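Side-chain contacts in dihydrocoumarin hydrolase, AncDHCH1 (Pseudomonas sp., PDB 6C2C), which probably hydrolyses dihydrocoumarin, a lactone, as a zinc-dependent member of the metallo-beta-lactamase superfamily related to methyl-parathion hydrolase: residues A[74-77]-A[78-81]; A[152-155]-A[156-160]; A[245-248]-A[249-252]; A[260-264]-A[265-269]. One frame throughout, in Å; residues are numbered along the deposited sequence.

Contact 1 (A[74-77]-A[78-81])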
loop_
_atom_site.group_PDB
_atom_site.type_symbol
_atom_site.label_atom_id
_atom_site.label_comp_id
_atom_site.label_asym_id
_atom_site.label_seq_id
_atom_site.Cartn_x
_atom_site.Cartn_y
_atom_site.Cartn_z
ATOM N N VAL A 74 2.488 -5.494 -11.462
ATOM C CA VAL A 74 3.670 -5.415 -12.328
ATOM C C VAL A 74 3.636 -6.573 -13.326
ATOM O O VAL A 74 3.631 -7.757 -12.935
ATOM C CB VAL A 74 4.989 -5.465 -11.530
ATOM C CG1 VAL A 74 6.155 -5.234 -12.485
ATOM C CG2 VAL A 74 5.019 -4.401 -10.407
ATOM N N ASN A 75 3.624 -6.244 -14.603
ATOM C CA ASN A 75 3.642 -7.254 -15.658
ATOM C C ASN A 75 5.058 -7.212 -16.220
ATOM O O ASN A 75 5.421 -6.241 -16.917
ATOM C CB ASN A 75 2.576 -6.952 -16.697
ATOM C CG ASN A 75 2.475 -8.059 -17.751
ATOM O OD1 ASN A 75 3.499 -8.666 -18.100
ATOM N ND2 ASN A 75 1.290 -8.224 -18.343
ATOM N N THR A 76 5.857 -8.241 -15.890
ATOM C CA THR A 76 7.271 -8.315 -16.254
ATOM C C THR A 76 7.441 -8.994 -17.583
ATOM O O THR A 76 8.584 -9.097 -18.041
ATOM C CB THR A 76 8.113 -9.081 -15.241
ATOM O OG1 THR A 76 7.783 -10.481 -15.291
ATOM C CG2 THR A 76 7.868 -8.563 -13.833
ATOM N N GLY A 77 6.354 -9.388 -18.204
ATOM C CA GLY A 77 6.426 -10.255 -19.406
ATOM C C GLY A 77 6.419 -11.729 -19.109
ATOM O O GLY A 77 5.617 -12.455 -19.678
ATOM N N SER A 78 7.248 -12.184 -18.190
ATOM C CA SER A 78 7.218 -13.591 -17.804
ATOM C C SER A 78 6.299 -13.846 -16.620
ATOM O O SER A 78 5.894 -14.993 -16.424
ATOM C CB SER A 78 8.632 -14.084 -17.490
ATOM O OG SER A 78 9.222 -13.353 -16.469
ATOM N N LYS A 79 5.922 -12.803 -15.860
ATOM C CA LYS A 79 5.156 -12.953 -14.628
ATOM C C LYS A 79 4.190 -11.782 -14.505
ATOM O O LYS A 79 4.510 -10.663 -14.903
ATOM C CB LYS A 79 6.067 -12.923 -13.368
ATOM C CG LYS A 79 7.076 -14.040 -13.285
ATOM C CD LYS A 79 6.390 -15.380 -12.927
ATOM C CE LYS A 79 7.543 -16.317 -12.642
ATOM N NZ LYS A 79 7.089 -17.694 -12.479
ATOM N N LEU A 80 2.993 -12.039 -14.010
ATOM C CA LEU A 80 2.117 -10.961 -13.531
ATOM C C LEU A 80 2.121 -11.016 -12.004
ATOM O O LEU A 80 1.686 -12.008 -11.407
ATOM C CB LEU A 80 0.698 -11.117 -14.066
ATOM C CG LEU A 80 -0.250 -9.958 -13.751
ATOM C CD1 LEU A 80 0.201 -8.596 -14.397
ATOM C CD2 LEU A 80 -1.698 -10.308 -14.195
ATOM N N VAL A 81 2.602 -9.946 -11.364
ATOM C CA VAL A 81 2.733 -9.947 -9.916
ATOM C C VAL A 81 2.017 -8.747 -9.344
ATOM O O VAL A 81 1.958 -7.675 -9.943
ATOM C CB VAL A 81 4.203 -9.968 -9.483
ATOM C CG1 VAL A 81 4.888 -11.211 -10.095
ATOM C CG2 VAL A 81 4.869 -8.720 -9.947
HETATM O O HOH W 1 9.998 -11.648 -14.112
#
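Thr76 holds its hydroxyl between its own backbone N and carbonyl carbon (chi1 70°), facing the chain that returns through Ser78 and Lys79, and Ser78 takes up the same kind of first torsion (59°). Thr76 OG1 receives two weak, markedly bent hydrogen bonds, one from Lys79 N at 3.0 Å and a longer one from Ser78 N at 3.4 Å. A water bridges the two hydroxyls, lying 2.8 Å from Thr76 OG1 and 3.0 Å from Ser78 OG. Thr76 is gripped through its backbone as well, its N donating to Lys79 O at 2.9 Å.

Asn75 steadies the start of the bend from its own side chain. Its OD1 accepts from Gly77 N at 2.9 Å, with the donor in the carbonyl plane, which makes an Asx turn; ND2 of the same amide is bonded to Tyr107 OH, so both ends of the group are fixed. Gly77, with positive phi, carries the chain round. Further back, Asn75 and Leu80 form a non-hydrogen-bonded pair whose side chains slant across each other on one face of the sheet, Asn75 CB lying 3.7 Å from Leu80 CD1.

Beyond it, Val74 and Val81 form a hydrogen-bonded pair, Val74 N reaching Val81 O at 2.7 Å. The whole is a beta hairpin joining antiparallel strands 65-75 and 80-83, neighbours in one of the two large sheets of the metallo-beta-lactamase fold.

Contact 2 (A[152-155]-A[156-160])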
loop_
_atom_site.group_PDB
_atom_site.type_symbol
_atom_site.label_atom_id
_atom_site.label_comp_id
_atom_site.label_asym_id
_atom_site.label_seq_id
_atom_site.Cartn_x
_atom_site.Cartn_y
_atom_site.Cartn_z
ATOM N N LEU A 152 -0.006 -14.527 12.075
ATOM C CA LEU A 152 -0.739 -15.762 11.852
ATOM C C LEU A 152 -0.515 -16.738 13.006
ATOM O O LEU A 152 -0.699 -17.930 12.822
ATOM C CB LEU A 152 -0.353 -16.400 10.524
ATOM C CG LEU A 152 -0.323 -15.423 9.332
ATOM C CD1 LEU A 152 0.173 -16.186 8.139
ATOM C CD2 LEU A 152 -1.709 -14.834 9.053
ATOM N N SER A 153 -0.199 -16.231 14.207
ATOM C CA SER A 153 -0.045 -17.085 15.391
ATOM C C SER A 153 -1.194 -16.845 16.375
ATOM O O SER A 153 -1.498 -15.710 16.748
ATOM C CB SER A 153 1.330 -16.873 16.007
ATOM O OG SER A 153 2.291 -17.632 15.211
ATOM N N GLN A 154 -1.891 -17.930 16.729
ATOM C CA GLN A 154 -3.009 -17.849 17.671
ATOM C C GLN A 154 -2.606 -17.199 18.998
ATOM O O GLN A 154 -3.392 -16.434 19.587
ATOM C CB GLN A 154 -3.544 -19.269 17.916
ATOM C CG GLN A 154 -4.768 -19.317 18.855
ATOM C CD GLN A 154 -5.933 -18.661 18.226
ATOM O OE1 GLN A 154 -6.147 -18.842 17.007
ATOM N NE2 GLN A 154 -6.695 -17.838 18.998
ATOM N N ALA A 155 -1.401 -17.495 19.491
ATOM C CA ALA A 155 -0.991 -16.921 20.774
ATOM C C ALA A 155 -0.973 -15.404 20.716
ATOM O O ALA A 155 -1.367 -14.735 21.673
ATOM C CB ALA A 155 0.407 -17.424 21.179
ATOM N N ASN A 156 -0.515 -14.828 19.594
ATOM C CA ASN A 156 -0.432 -13.373 19.542
ATOM C C ASN A 156 -1.822 -12.757 19.445
ATOM O O ASN A 156 -2.065 -11.699 20.024
ATOM C CB ASN A 156 0.431 -12.928 18.367
ATOM C CG ASN A 156 1.871 -13.350 18.529
ATOM O OD1 ASN A 156 2.377 -13.358 19.666
ATOM N ND2 ASN A 156 2.549 -13.710 17.437
ATOM N N LEU A 157 -2.745 -13.399 18.701
ATOM C CA LEU A 157 -4.138 -12.956 18.743
ATOM C C LEU A 157 -4.647 -12.970 20.191
ATOM O O LEU A 157 -5.210 -11.984 20.689
ATOM C CB LEU A 157 -5.003 -13.865 17.834
ATOM C CG LEU A 157 -6.519 -13.859 17.945
ATOM C CD1 LEU A 157 -7.068 -12.508 17.767
ATOM C CD2 LEU A 157 -7.102 -14.814 16.883
ATOM N N ASP A 158 -4.379 -14.062 20.903
ATOM C CA ASP A 158 -5.037 -14.110 22.191
ATOM C C ASP A 158 -4.401 -13.135 23.184
ATOM O O ASP A 158 -5.134 -12.670 24.064
ATOM C CB ASP A 158 -5.066 -15.542 22.714
ATOM C CG ASP A 158 -6.193 -16.376 22.102
ATOM O OD1 ASP A 158 -7.324 -15.864 21.823
ATOM O OD2 ASP A 158 -5.949 -17.582 21.920
ATOM N N LYS A 159 -3.117 -12.770 23.034
ATOM C CA LYS A 159 -2.500 -11.737 23.871
ATOM C C LYS A 159 -2.869 -10.318 23.465
ATOM O O LYS A 159 -2.685 -9.395 24.253
ATOM C CB LYS A 159 -0.961 -11.839 23.839
ATOM C CG LYS A 159 -0.458 -13.060 24.614
ATOM C CD LYS A 159 0.948 -13.534 24.189
ATOM C CE LYS A 159 2.042 -12.630 24.679
ATOM N NZ LYS A 159 3.322 -13.342 24.467
ATOM N N ALA A 160 -3.323 -10.109 22.253
ATOM C CA ALA A 160 -3.513 -8.746 21.785
ATOM C C ALA A 160 -4.696 -8.091 22.497
ATOM O O ALA A 160 -5.699 -8.735 22.778
ATOM C CB ALA A 160 -3.769 -8.744 20.280
#
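Helix 154-159 is a short surface helix, and Gln154 in its first turn reaches along it to Asp158, four residues on. The Gln154 side chain leaves with CG anti to its backbone N (chi1 -178°) and then bends at chi2, which folds its end back over the following turn. Gln154 NE2 donates to Asp158 OD2 at 3.0 Å in an almost straight bond. The acceptor lies in the plane of the amide, yet the donor stands above the carboxylate, the two planes being 55° apart. On its way the amide slants across Leu157, whose CD2 is 3.7 Å from Gln154 NE2.

Ser153 occupies the N-cap position without capping through its hydroxyl, which bonds instead to Asp149 O. Its carbonyl starts the helix: Ser153 O accepts from Leu157 N at 3.3 Å, and weakly from Asn156 N. Asn156 turns its ND2 to Phe150 O, past Ser153 CB, while Asn156 and Leu157 also touch Phe168 of helix 162-180.

Gln154 and Asp158 are thus joined twice, by the side-chain bond and by the backbone bond from Asp158 N to Gln154 O, and the carboxylate on this exposed face probably remains ionised as it accepts from the neutral amide.

Contact 3 (A[245-248]-A[249-252])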
loop_
_atom_site.group_PDB
_atom_site.type_symbol
_atom_site.label_atom_id
_atom_site.label_comp_id
_atom_site.label_asym_id
_atom_site.label_seq_id
_atom_site.Cartn_x
_atom_site.Cartn_y
_atom_site.Cartn_z
ATOM N N ASP A 245 2.408 1.655 13.912
ATOM C CA ASP A 245 3.710 0.994 13.886
ATOM C C ASP A 245 3.839 0.003 15.025
ATOM O O ASP A 245 3.598 0.364 16.175
ATOM C CB ASP A 245 4.849 2.017 14.038
ATOM C CG ASP A 245 4.947 2.976 12.851
ATOM O OD1 ASP A 245 4.710 2.579 11.690
ATOM O OD2 ASP A 245 5.321 4.145 13.093
ATOM N N SER A 246 4.259 -1.236 14.724
ATOM C CA SER A 246 4.632 -2.164 15.810
ATOM C C SER A 246 5.831 -1.676 16.632
ATOM O O SER A 246 5.862 -1.839 17.859
ATOM C CB SER A 246 4.938 -3.550 15.214
ATOM O OG SER A 246 3.741 -4.157 14.741
ATOM N N ASP A 247 6.875 -1.197 15.971
ATOM C CA ASP A 247 8.093 -0.657 16.595
ATOM C C ASP A 247 8.327 0.723 15.968
ATOM O O ASP A 247 8.804 0.821 14.822
ATOM C CB ASP A 247 9.255 -1.618 16.362
ATOM C CG ASP A 247 10.558 -1.136 16.958
ATOM O OD1 ASP A 247 10.703 0.067 17.274
ATOM O OD2 ASP A 247 11.468 -2.006 17.137
ATOM N N SER A 248 7.982 1.787 16.717
ATOM C CA SER A 248 8.040 3.107 16.103
ATOM C C SER A 248 9.473 3.573 15.900
ATOM O O SER A 248 9.738 4.303 14.943
ATOM C CB SER A 248 7.242 4.123 16.909
ATOM O OG SER A 248 7.659 4.150 18.245
ATOM N N LYS A 249 10.423 3.181 16.764
ATOM C CA LYS A 249 11.811 3.556 16.526
ATOM C C LYS A 249 12.330 2.957 15.223
ATOM O O LYS A 249 12.930 3.651 14.392
ATOM C CB LYS A 249 12.684 3.098 17.698
ATOM C CG LYS A 249 14.141 3.345 17.490
ATOM C CD LYS A 249 14.973 2.640 18.574
ATOM C CE LYS A 249 16.462 2.955 18.388
ATOM N NZ LYS A 249 17.367 2.057 19.191
ATOM N N ALA A 250 12.095 1.667 15.024
ATOM C CA ALA A 250 12.554 1.025 13.805
ATOM C C ALA A 250 11.829 1.585 12.595
ATOM O O ALA A 250 12.441 1.749 11.547
ATOM C CB ALA A 250 12.348 -0.497 13.917
ATOM N N ALA A 251 10.533 1.861 12.733
ATOM C CA ALA A 251 9.781 2.420 11.614
ATOM C C ALA A 251 10.376 3.756 11.179
ATOM O O ALA A 251 10.501 4.035 9.980
ATOM C CB ALA A 251 8.317 2.603 12.007
ATOM N N ALA A 252 10.694 4.623 12.141
ATOM C CA ALA A 252 11.269 5.909 11.766
ATOM C C ALA A 252 12.627 5.721 11.111
ATOM O O ALA A 252 12.934 6.358 10.105
ATOM C CB ALA A 252 11.404 6.812 13.006
#
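Hydrogen bonds tie Asp247, the N-cap residue of helix 248-265, to the first turn through both its side chain and its carbonyl. With CG anti to the backbone N (chi1 179°), the carboxylate swings in front of the helix end, and OD1 accepts from Ala250 N at 3.1 Å. That bond is nearly straight at the hydrogen (175°), although the donor stands well above the carboxylate plane. Asp247 O takes Ala251 N at 2.9 Å, and Ser248 O takes Ala252 N at 3.0 Å, the regular helical pattern setting in at once.

Van der Waals contacts fill in around these bonds. Ala250 CB lies 3.6 Å from Asp247 CG. The buried methyl of Ala251 is 3.4 Å from Asp247 O, and the same CB lies over the face of the Asp245 carboxylate, 3.5 Å from its CG.

Of the two charged groups, Asp247 faces the amides of the helix start, where its negative charge is probably favoured, whereas Asp245 OD1 is bonded to His205 ND1 and its OD2 to Ile242 N. Because His205 is a zinc ligand, this places Asp245 in the second shell of the zinc site, where its bond to ND1 would help to fix the rotation of the imidazole.

Contact 4 (A[260-264]-A[265-269])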
loop_
_atom_site.group_PDB
_atom_site.type_symbol
_atom_site.label_atom_id
_atom_site.label_comp_id
_atom_site.label_asym_id
_atom_site.label_seq_id
_atom_site.Cartn_x
_atom_site.Cartn_y
_atom_site.Cartn_z
ATOM N N ALA A 260 16.349 8.796 2.337
ATOM C CA ALA A 260 17.711 9.164 1.978
ATOM C C ALA A 260 18.194 8.384 0.757
ATOM O O ALA A 260 18.776 8.967 -0.177
ATOM C CB ALA A 260 18.644 8.924 3.156
ATOM N N ASP A 261 17.896 7.086 0.686
ATOM C CA ASP A 261 18.364 6.302 -0.453
ATOM C C ASP A 261 17.674 6.746 -1.747
ATOM O O ASP A 261 18.305 6.785 -2.802
ATOM C CB ASP A 261 18.144 4.802 -0.194
ATOM C CG ASP A 261 19.065 4.220 0.916
ATOM O OD1 ASP A 261 20.058 4.866 1.328
ATOM O OD2 ASP A 261 18.782 3.086 1.375
ATOM N N ALA A 262 16.372 7.060 -1.681
ATOM C CA ALA A 262 15.658 7.483 -2.895
ATOM C C ALA A 262 16.113 8.852 -3.351
ATOM O O ALA A 262 16.139 9.128 -4.563
ATOM C CB ALA A 262 14.142 7.492 -2.653
ATOM N N ALA A 263 16.405 9.750 -2.398
ATOM C CA ALA A 263 16.939 11.060 -2.786
ATOM C C ALA A 263 18.294 10.900 -3.457
ATOM O O ALA A 263 18.565 11.507 -4.507
ATOM C CB ALA A 263 17.053 11.973 -1.562
ATOM N N LYS A 264 19.140 10.048 -2.905
ATOM C CA LYS A 264 20.462 9.864 -3.480
ATOM C C LYS A 264 20.381 9.187 -4.838
ATOM O O LYS A 264 21.024 9.633 -5.793
ATOM C CB LYS A 264 21.334 9.053 -2.529
ATOM C CG LYS A 264 22.720 8.854 -3.091
ATOM C CD LYS A 264 23.581 7.969 -2.251
ATOM C CE LYS A 264 24.987 7.989 -2.845
ATOM N NZ LYS A 264 25.997 7.770 -1.793
ATOM N N GLY A 265 19.533 8.157 -4.960
ATOM C CA GLY A 265 19.445 7.354 -6.172
ATOM C C GLY A 265 18.627 7.973 -7.281
ATOM O O GLY A 265 18.804 7.595 -8.455
ATOM N N GLY A 266 17.745 8.901 -6.951
ATOM C CA GLY A 266 16.932 9.525 -7.997
ATOM C C GLY A 266 15.921 8.629 -8.663
ATOM O O GLY A 266 15.538 8.910 -9.812
ATOM N N TYR A 267 15.534 7.536 -8.023
ATOM C CA TYR A 267 14.571 6.589 -8.604
ATOM C C TYR A 267 13.160 6.801 -8.049
ATOM O O TYR A 267 12.922 7.603 -7.148
ATOM C CB TYR A 267 15.039 5.162 -8.345
ATOM C CG TYR A 267 15.351 4.860 -6.879
ATOM C CD1 TYR A 267 14.300 4.621 -5.991
ATOM C CD2 TYR A 267 16.675 4.780 -6.415
ATOM C CE1 TYR A 267 14.554 4.345 -4.664
ATOM C CE2 TYR A 267 16.938 4.484 -5.065
ATOM C CZ TYR A 267 15.878 4.263 -4.222
ATOM O OH TYR A 267 16.135 3.943 -2.895
ATOM N N LEU A 268 12.186 6.090 -8.650
ATOM C CA LEU A 268 10.777 6.242 -8.256
ATOM C C LEU A 268 10.479 5.433 -7.022
ATOM O O LEU A 268 11.055 4.362 -6.822
ATOM C CB LEU A 268 9.878 5.771 -9.396
ATOM C CG LEU A 268 9.864 6.739 -10.584
ATOM C CD1 LEU A 268 9.227 5.935 -11.727
ATOM C CD2 LEU A 268 9.046 7.977 -10.276
ATOM N N ILE A 269 9.558 5.943 -6.217
ATOM C CA ILE A 269 8.967 5.199 -5.111
ATOM C C ILE A 269 7.454 5.120 -5.354
ATOM O O ILE A 269 6.847 5.935 -6.074
ATOM C CB ILE A 269 9.273 5.786 -3.710
ATOM C CG1 ILE A 269 8.690 7.177 -3.530
ATOM C CG2 ILE A 269 10.783 5.881 -3.516
ATOM C CD1 ILE A 269 7.410 7.192 -2.866
HETATM O O HOH W 2 13.788 9.935 -6.100
#
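Tyr267 folds back over the end of helix 248-265, onto Ala262. From CB the ring sets out between the backbone N and carbonyl carbon of Tyr267 (chi1 53°), a torsion that carries its far half to the helix. Contacts begin at the CE atoms. Tyr267 CE1 meets the methyl of Ala262, with CB at 3.8 Å, while CE2 lies 3.5 Å from Asp261 O on an oblique approach. CZ comes over Ala262 CA at 3.5 Å, and this C-H lies above the ring face, 3.9 Å from the centroid of Tyr267 and 29° off the normal, a CH-pi contact. At the tip, Tyr267 OH is 3.4 Å from Asp261 C; it also nears Ala262 N, but at an angle too poor for a hydrogen bond. Lys220 adds a cation-pi contact to the ring.

Ala262 CB meets Ile269 CG2 as well, so this buried methyl is shared between the Tyr267 ring and Ile269 of the strand. The last helical bonds run from Gly265 N to Asp261 O at 2.8 Å and from Gly266 N to Ala262 O at 2.9 Å, after which Gly266, with positive phi, breaks the helical path. Leu268 and Ile269 then enter strand 268-270, parallel and adjacent to 219-223: helix 248-265 thus belongs to a beta-alpha-beta crossover of the metallo-beta-lactamase fold.

How the contacts relate
Contacts 3 and 4 mark the two ends of helix 248-265, one at its N-cap and one where it leads into strand 268-270; their centres are 21 Å apart. Contact 3 is linked to the dinuclear zinc site through His205, which with His119, His121 and Asp226 holds one zinc, while Asp123, His124, Asp226 and His273 hold the other; the side chain of Asp245 lies about 7 Å from a zinc ion. Contact 4 ends in one large sheet and contact 1 lies in the other, its centre 32 Å from that of contact 3, on the opposite side of the chain's centre. Contact 2 is peripheral, with nearest atoms about 10 Å from contact 3 and about 26 Å from contact 4.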